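Local coordinates for mitogen-activated protein kinase, putative (Map kinase-like protein) (Leishmania major, PDB 3PG1) that probably binds ATP and acts as a protein serine/threonine kinase of the MAP kinase family, at residues A[76-81]-A[339-344]; A[153-158]-A[335-340]. One frame throughout, in Å; residues are numbered along the deposited sequence. Where two conformers were deposited one is given.

Along the chain, helix 70-85 of the N-terminal lobe comes first, then the loop just after helix 133-152 in the C-terminal lobe, and much later the tail between helices 311-315 and 346-360. Contact 2 closes a loop of 176 residues, from 153-158 to 335-340, and this loop nests inside the longer one of 257 residues that contact 1 closes between 76-81 and 339-344. Residues 335-337 lie between the 153-158 loop and the end of helix 70-85; 339-341 continue along that helix. Both contacts share Phe339 and Asp340. Arg81 joins them: its NH1 probably donates to His338 O, 2.7 Å away. A single tail thus links both lobes of the kinase.

Contact 1: residues A[76-81]-A[339-344]; sequences VLREIR and FDESVT
The Phe339 ring is packed against one side of helix 70-85, where Leu77, Arg78 and Arg81 meet it from different directions. Arg78 covers one face with its aliphatic stem: CG, anti to the backbone N (chi1 -163°), makes a CH-pi contact, 4.1 Å from the ring centroid and displaced toward the rim. Leu77 takes the edge, its CG lying near the ring plane and 4.0 Å from Phe339 CE1. Arg81 NH1 approaches obliquely, 3.6 Å from Phe339 CD1, with its guanidinium only 13° from parallel to the ring. That group is held by the tail backbone at His338 O and by Glu356 of helix 346-360, whose residues Met349, Ile352 and Phe353 also pack on Leu77.

The solvent side is looser. Exposed Glu341 reaches back from the type I turn 340-343 to form a salt bridge, Arg78 NE to Glu341 OE2, of 3.4 Å; as a hydrogen bond it is weak and bent, at 136°. On the turn itself Asp340 OD1 takes Ser342 N in an Asx turn. The chemistry implies an attachment centred on packing round Phe339, with Arg81 adding a polar tie to the tail backbone; the long Arg78-Glu341 pair probably contributes little.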
loop_
_atom_site.group_PDB
_atom_site.type_symbol
_atom_site.label_atom_id
_atom_site.label_comp_id
_atom_site.label_asym_id
_atom_site.label_seq_id
_atom_site.Cartn_x
_atom_site.Cartn_y
_atom_site.Cartn_z
ATOM N N VAL A 76 -13.482 7.587 5.806
ATOM C CA VAL A 76 -13.822 6.155 5.808
ATOM C C VAL A 76 -14.530 5.733 4.497
ATOM O O VAL A 76 -14.234 4.659 3.970
ATOM C CB VAL A 76 -14.572 5.700 7.101
ATOM C CG1 VAL A 76 -14.644 4.178 7.177
ATOM C CG2 VAL A 76 -13.873 6.230 8.347
ATOM N N LEU A 77 -15.423 6.604 3.954
ATOM C CA LEU A 77 -16.128 6.343 2.698
ATOM C C LEU A 77 -15.122 6.197 1.548
ATOM O O LEU A 77 -15.260 5.284 0.734
ATOM C CB LEU A 77 -17.163 7.443 2.379
ATOM C CG LEU A 77 -18.007 7.215 1.114
ATOM C CD1 LEU A 77 -18.785 5.903 1.180
ATOM C CD2 LEU A 77 -18.912 8.391 0.830
ATOM N N ARG A 78 -14.086 7.057 1.528
ATOM C CA ARG A 78 -13.035 6.981 0.510
ATOM C C ARG A 78 -12.220 5.678 0.628
ATOM O O ARG A 78 -11.942 5.042 -0.387
ATOM C CB ARG A 78 -12.126 8.211 0.555
ATOM C CG ARG A 78 -11.308 8.335 -0.741
ATOM C CD ARG A 78 -10.484 9.601 -0.842
ATOM N NE ARG A 78 -9.860 9.708 -2.165
ATOM C CZ ARG A 78 -8.712 9.124 -2.509
ATOM N NH1 ARG A 78 -8.038 8.390 -1.631
ATOM N NH2 ARG A 78 -8.228 9.277 -3.735
ATOM N N GLU A 79 -11.875 5.263 1.864
ATOM C CA GLU A 79 -11.129 4.020 2.082
ATOM C C GLU A 79 -11.955 2.821 1.595
ATOM O O GLU A 79 -11.428 1.889 0.999
ATOM C CB GLU A 79 -10.814 3.837 3.578
ATOM C CG GLU A 79 -9.847 4.858 4.157
ATOM C CD GLU A 79 -9.428 4.617 5.597
ATOM O OE1 GLU A 79 -9.810 3.571 6.173
ATOM O OE2 GLU A 79 -8.696 5.472 6.145
ATOM N N ILE A 80 -13.260 2.861 1.856
ATOM C CA ILE A 80 -14.206 1.815 1.478
ATOM C C ILE A 80 -14.434 1.759 -0.014
ATOM O O ILE A 80 -14.412 0.674 -0.593
ATOM C CB ILE A 80 -15.505 1.958 2.345
ATOM C CG1 ILE A 80 -15.416 1.080 3.584
ATOM C CG2 ILE A 80 -16.826 1.734 1.584
ATOM C CD1 ILE A 80 -14.342 1.485 4.572
ATOM N N ARG A 81 -14.684 2.909 -0.627
ATOM C CA ARG A 81 -14.899 3.005 -2.073
ATOM C C ARG A 81 -13.680 2.472 -2.844
ATOM O O ARG A 81 -13.859 1.763 -3.828
ATOM C CB ARG A 81 -15.224 4.463 -2.474
ATOM C CG ARG A 81 -16.675 4.882 -2.081
ATOM C CD ARG A 81 -17.358 5.757 -3.120
ATOM N NE ARG A 81 -17.138 5.220 -4.462
ATOM C CZ ARG A 81 -16.660 5.919 -5.483
ATOM N NH1 ARG A 81 -16.435 7.224 -5.358
ATOM N NH2 ARG A 81 -16.439 5.330 -6.647
ATOM N N PHE A 339 -13.663 9.910 -6.992
ATOM C CA PHE A 339 -14.294 10.221 -5.714
ATOM C C PHE A 339 -14.663 11.708 -5.753
ATOM O O PHE A 339 -13.797 12.561 -6.007
ATOM C CB PHE A 339 -13.415 9.869 -4.500
ATOM C CG PHE A 339 -14.140 9.985 -3.173
ATOM C CD1 PHE A 339 -14.781 8.887 -2.614
ATOM C CD2 PHE A 339 -14.200 11.200 -2.498
ATOM C CE1 PHE A 339 -15.468 8.996 -1.395
ATOM C CE2 PHE A 339 -14.886 11.312 -1.282
ATOM C CZ PHE A 339 -15.512 10.206 -0.735
ATOM N N ASP A 340 -15.963 12.010 -5.578
ATOM C CA ASP A 340 -16.439 13.393 -5.590
ATOM C C ASP A 340 -16.215 13.970 -4.180
ATOM O O ASP A 340 -16.930 13.618 -3.243
ATOM C CB ASP A 340 -17.919 13.468 -6.033
ATOM C CG ASP A 340 -18.391 14.848 -6.464
ATOM O OD1 ASP A 340 -18.054 15.832 -5.777
ATOM O OD2 ASP A 340 -19.128 14.938 -7.475
ATOM N N GLU A 341 -15.159 14.789 -4.031
ATOM C CA GLU A 341 -14.757 15.377 -2.757
ATOM C C GLU A 341 -15.591 16.593 -2.321
ATOM O O GLU A 341 -15.463 17.037 -1.178
ATOM C CB GLU A 341 -13.246 15.645 -2.721
ATOM C CG GLU A 341 -12.475 14.514 -2.060
ATOM C CD GLU A 341 -11.373 13.910 -2.904
ATOM O OE1 GLU A 341 -10.544 14.680 -3.441
ATOM O OE2 GLU A 341 -11.320 12.662 -3.005
ATOM N N SER A 342 -16.499 17.068 -3.205
ATOM C CA SER A 342 -17.431 18.163 -2.918
ATOM C C SER A 342 -18.518 17.719 -1.915
ATOM O O SER A 342 -19.203 18.575 -1.346
ATOM C CB SER A 342 -18.072 18.678 -4.204
ATOM O OG SER A 342 -19.124 17.833 -4.642
ATOM N N VAL A 343 -18.682 16.382 -1.710
ATOM C CA VAL A 343 -19.653 15.826 -0.755
ATOM C C VAL A 343 -19.272 16.244 0.664
ATOM O O VAL A 343 -18.088 16.244 1.014
ATOM C CB VAL A 343 -19.925 14.295 -0.889
ATOM C CG1 VAL A 343 -20.470 13.943 -2.273
ATOM C CG2 VAL A 343 -18.690 13.454 -0.551
ATOM N N THR A 344 -20.260 16.679 1.443
ATOM C CA THR A 344 -20.035 17.173 2.798
ATOM C C THR A 344 -21.104 16.677 3.766
ATOM O O THR A 344 -20.811 16.446 4.937
ATOM C CB THR A 344 -19.827 18.709 2.781
ATOM O OG1 THR A 344 -19.408 19.147 4.071
ATOM C CG2 THR A 344 -21.064 19.488 2.317
#

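Contact 2: residues A[153-158]-A[335-340]; sequences AGVVHR and ERFHFD
Phe337 and Val155 meet at an oblique angle, branch against stem: Val155 CG2 lies 3.8 Å from Phe337 CB. This methyl is the valine branch anti to the carbonyl carbon and beside the backbone N. Although Phe337 starts toward the 153-158 loop, its ring leads away from it, toward helix 70-85, where it packs on Arg81 and Leu82 and meets His85 edge-to-face. Its CB therefore does the touching here.

Just beside this pair the backbones are pinned together. Phe337 N donates to Ala153 O over 2.9 Å, nearly straight at 171°, and the same oxygen receives a CA-H...O contact in which Arg336 CA lies 3.5 Å from Ala153 O. Ala153 sets its own CB against Glu335 O, 3.4 Å away, an oxygen that also accepts from His85 NE2. The exposed Arg336 chain bends at chi3 (-74°), which turns NE out of the extended line; one face of the guanidinium lies over Gly154, with Arg336 NH1 3.9 Å from Gly154 CA.

Gly154, at positive phi, is the C-prime residue of a Schellman motif that ends helix 133-152, and the tail docks directly on that helix end. The following His157 and Arg158 begin the HRD sequence of the protein-kinase catalytic loop. A C-terminal extension running back from the large lobe to the small one, as here, is characteristic of MAP kinases.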
loop_
_atom_site.group_PDB
_atom_site.type_symbol
_atom_site.label_atom_id
_atom_site.label_comp_id
_atom_site.label_asym_id
_atom_site.label_seq_id
_atom_site.Cartn_x
_atom_site.Cartn_y
_atom_site.Cartn_z
ATOM N N ALA A 153 -6.096 2.375 -12.861
ATOM C CA ALA A 153 -7.304 3.036 -12.348
ATOM C C ALA A 153 -7.018 4.483 -11.817
ATOM O O ALA A 153 -7.916 5.089 -11.237
ATOM C CB ALA A 153 -7.917 2.200 -11.234
ATOM N N GLY A 154 -5.815 5.020 -12.046
ATOM C CA GLY A 154 -5.424 6.355 -11.575
ATOM C C GLY A 154 -5.114 6.426 -10.083
ATOM O O GLY A 154 -5.111 7.505 -9.492
ATOM N N VAL A 155 -4.864 5.278 -9.449
ATOM C CA VAL A 155 -4.601 5.248 -8.019
ATOM C C VAL A 155 -3.125 5.086 -7.768
ATOM O O VAL A 155 -2.478 4.207 -8.347
ATOM C CB VAL A 155 -5.489 4.144 -7.353
ATOM C CG1 VAL A 155 -5.151 3.942 -5.857
ATOM C CG2 VAL A 155 -6.958 4.497 -7.530
ATOM N N VAL A 156 -2.593 5.918 -6.896
ATOM C CA VAL A 156 -1.182 5.843 -6.534
ATOM C C VAL A 156 -1.120 5.290 -5.118
ATOM O O VAL A 156 -1.851 5.788 -4.238
ATOM C CB VAL A 156 -0.522 7.249 -6.645
ATOM C CG1 VAL A 156 0.955 7.190 -6.219
ATOM C CG2 VAL A 156 -0.647 7.777 -8.095
ATOM N N HIS A 157 -0.273 4.253 -4.883
ATOM C CA HIS A 157 -0.182 3.676 -3.528
ATOM C C HIS A 157 0.404 4.715 -2.608
ATOM O O HIS A 157 -0.231 5.112 -1.630
ATOM C CB HIS A 157 0.656 2.352 -3.491
ATOM C CG HIS A 157 0.540 1.615 -2.194
ATOM N ND1 HIS A 157 0.851 2.218 -0.984
ATOM C CD2 HIS A 157 0.088 0.357 -1.949
ATOM C CE1 HIS A 157 0.566 1.326 -0.049
ATOM N NE2 HIS A 157 0.099 0.192 -0.585
ATOM N N ARG A 158 1.602 5.174 -2.929
ATOM C CA ARG A 158 2.337 6.204 -2.197
ATOM C C ARG A 158 3.034 5.745 -0.918
ATOM O O ARG A 158 3.907 6.461 -0.402
ATOM C CB ARG A 158 1.477 7.470 -1.987
ATOM C CG ARG A 158 2.308 8.746 -1.858
ATOM C CD ARG A 158 1.406 9.859 -1.356
ATOM N NE ARG A 158 2.145 10.827 -0.548
ATOM C CZ ARG A 158 1.626 11.947 -0.056
ATOM N NH1 ARG A 158 0.351 12.253 -0.281
ATOM N NH2 ARG A 158 2.378 12.774 0.655
ATOM N N GLU A 335 -11.796 0.358 -14.084
ATOM C CA GLU A 335 -11.879 1.670 -14.742
ATOM C C GLU A 335 -11.285 2.716 -13.793
ATOM O O GLU A 335 -11.019 2.421 -12.631
ATOM C CB GLU A 335 -13.359 2.026 -15.029
ATOM C CG GLU A 335 -14.120 1.046 -15.912
ATOM C CD GLU A 335 -15.626 1.229 -16.006
ATOM O OE1 GLU A 335 -16.236 1.748 -15.044
ATOM O OE2 GLU A 335 -16.206 0.796 -17.028
ATOM N N ARG A 336 -11.088 3.957 -14.269
ATOM C CA ARG A 336 -10.582 5.033 -13.447
ATOM C C ARG A 336 -11.423 5.269 -12.203
ATOM O O ARG A 336 -12.651 5.333 -12.281
ATOM C CB ARG A 336 -10.389 6.281 -14.329
ATOM C CG ARG A 336 -9.945 7.549 -13.621
ATOM C CD ARG A 336 -9.539 8.576 -14.647
ATOM N NE ARG A 336 -8.242 8.234 -15.250
ATOM C CZ ARG A 336 -7.062 8.573 -14.734
ATOM N NH1 ARG A 336 -6.995 9.271 -13.605
ATOM N NH2 ARG A 336 -5.942 8.203 -15.331
ATOM N N PHE A 337 -10.753 5.322 -11.033
ATOM C CA PHE A 337 -11.421 5.605 -9.766
ATOM C C PHE A 337 -11.732 7.117 -9.705
ATOM O O PHE A 337 -10.894 7.949 -10.074
ATOM C CB PHE A 337 -10.557 5.171 -8.556
ATOM C CG PHE A 337 -11.173 5.506 -7.215
ATOM C CD1 PHE A 337 -12.230 4.752 -6.705
ATOM C CD2 PHE A 337 -10.716 6.597 -6.472
ATOM C CE1 PHE A 337 -12.807 5.072 -5.476
ATOM C CE2 PHE A 337 -11.286 6.905 -5.234
ATOM C CZ PHE A 337 -12.349 6.162 -4.759
ATOM N N HIS A 338 -12.958 7.445 -9.302
ATOM C CA HIS A 338 -13.427 8.820 -9.133
ATOM C C HIS A 338 -14.080 8.931 -7.770
ATOM O O HIS A 338 -14.919 8.098 -7.412
ATOM C CB HIS A 338 -14.451 9.228 -10.219
ATOM C CG HIS A 338 -13.906 9.260 -11.615
ATOM N ND1 HIS A 338 -14.290 8.319 -12.565
ATOM C CD2 HIS A 338 -13.033 10.126 -12.187
ATOM C CE1 HIS A 338 -13.632 8.637 -13.672
ATOM N NE2 HIS A 338 -12.855 9.711 -13.492
ATOM N N PHE A 339 -13.663 9.910 -6.992
ATOM C CA PHE A 339 -14.294 10.221 -5.714
ATOM C C PHE A 339 -14.663 11.708 -5.753
ATOM O O PHE A 339 -13.797 12.561 -6.007
ATOM C CB PHE A 339 -13.415 9.869 -4.500
ATOM C CG PHE A 339 -14.140 9.985 -3.173
ATOM C CD1 PHE A 339 -14.781 8.887 -2.614
ATOM C CD2 PHE A 339 -14.200 11.200 -2.498
ATOM C CE1 PHE A 339 -15.468 8.996 -1.395
ATOM C CE2 PHE A 339 -14.886 11.312 -1.282
ATOM C CZ PHE A 339 -15.512 10.206 -0.735
ATOM N N ASP A 340 -15.963 12.010 -5.578
ATOM C CA ASP A 340 -16.439 13.393 -5.590
ATOM C C ASP A 340 -16.215 13.970 -4.180
ATOM O O ASP A 340 -16.930 13.618 -3.243
ATOM C CB ASP A 340 -17.919 13.468 -6.033
ATOM C CG ASP A 340 -18.391 14.848 -6.464
ATOM O OD1 ASP A 340 -18.054 15.832 -5.777
ATOM O OD2 ASP A 340 -19.128 14.938 -7.475
#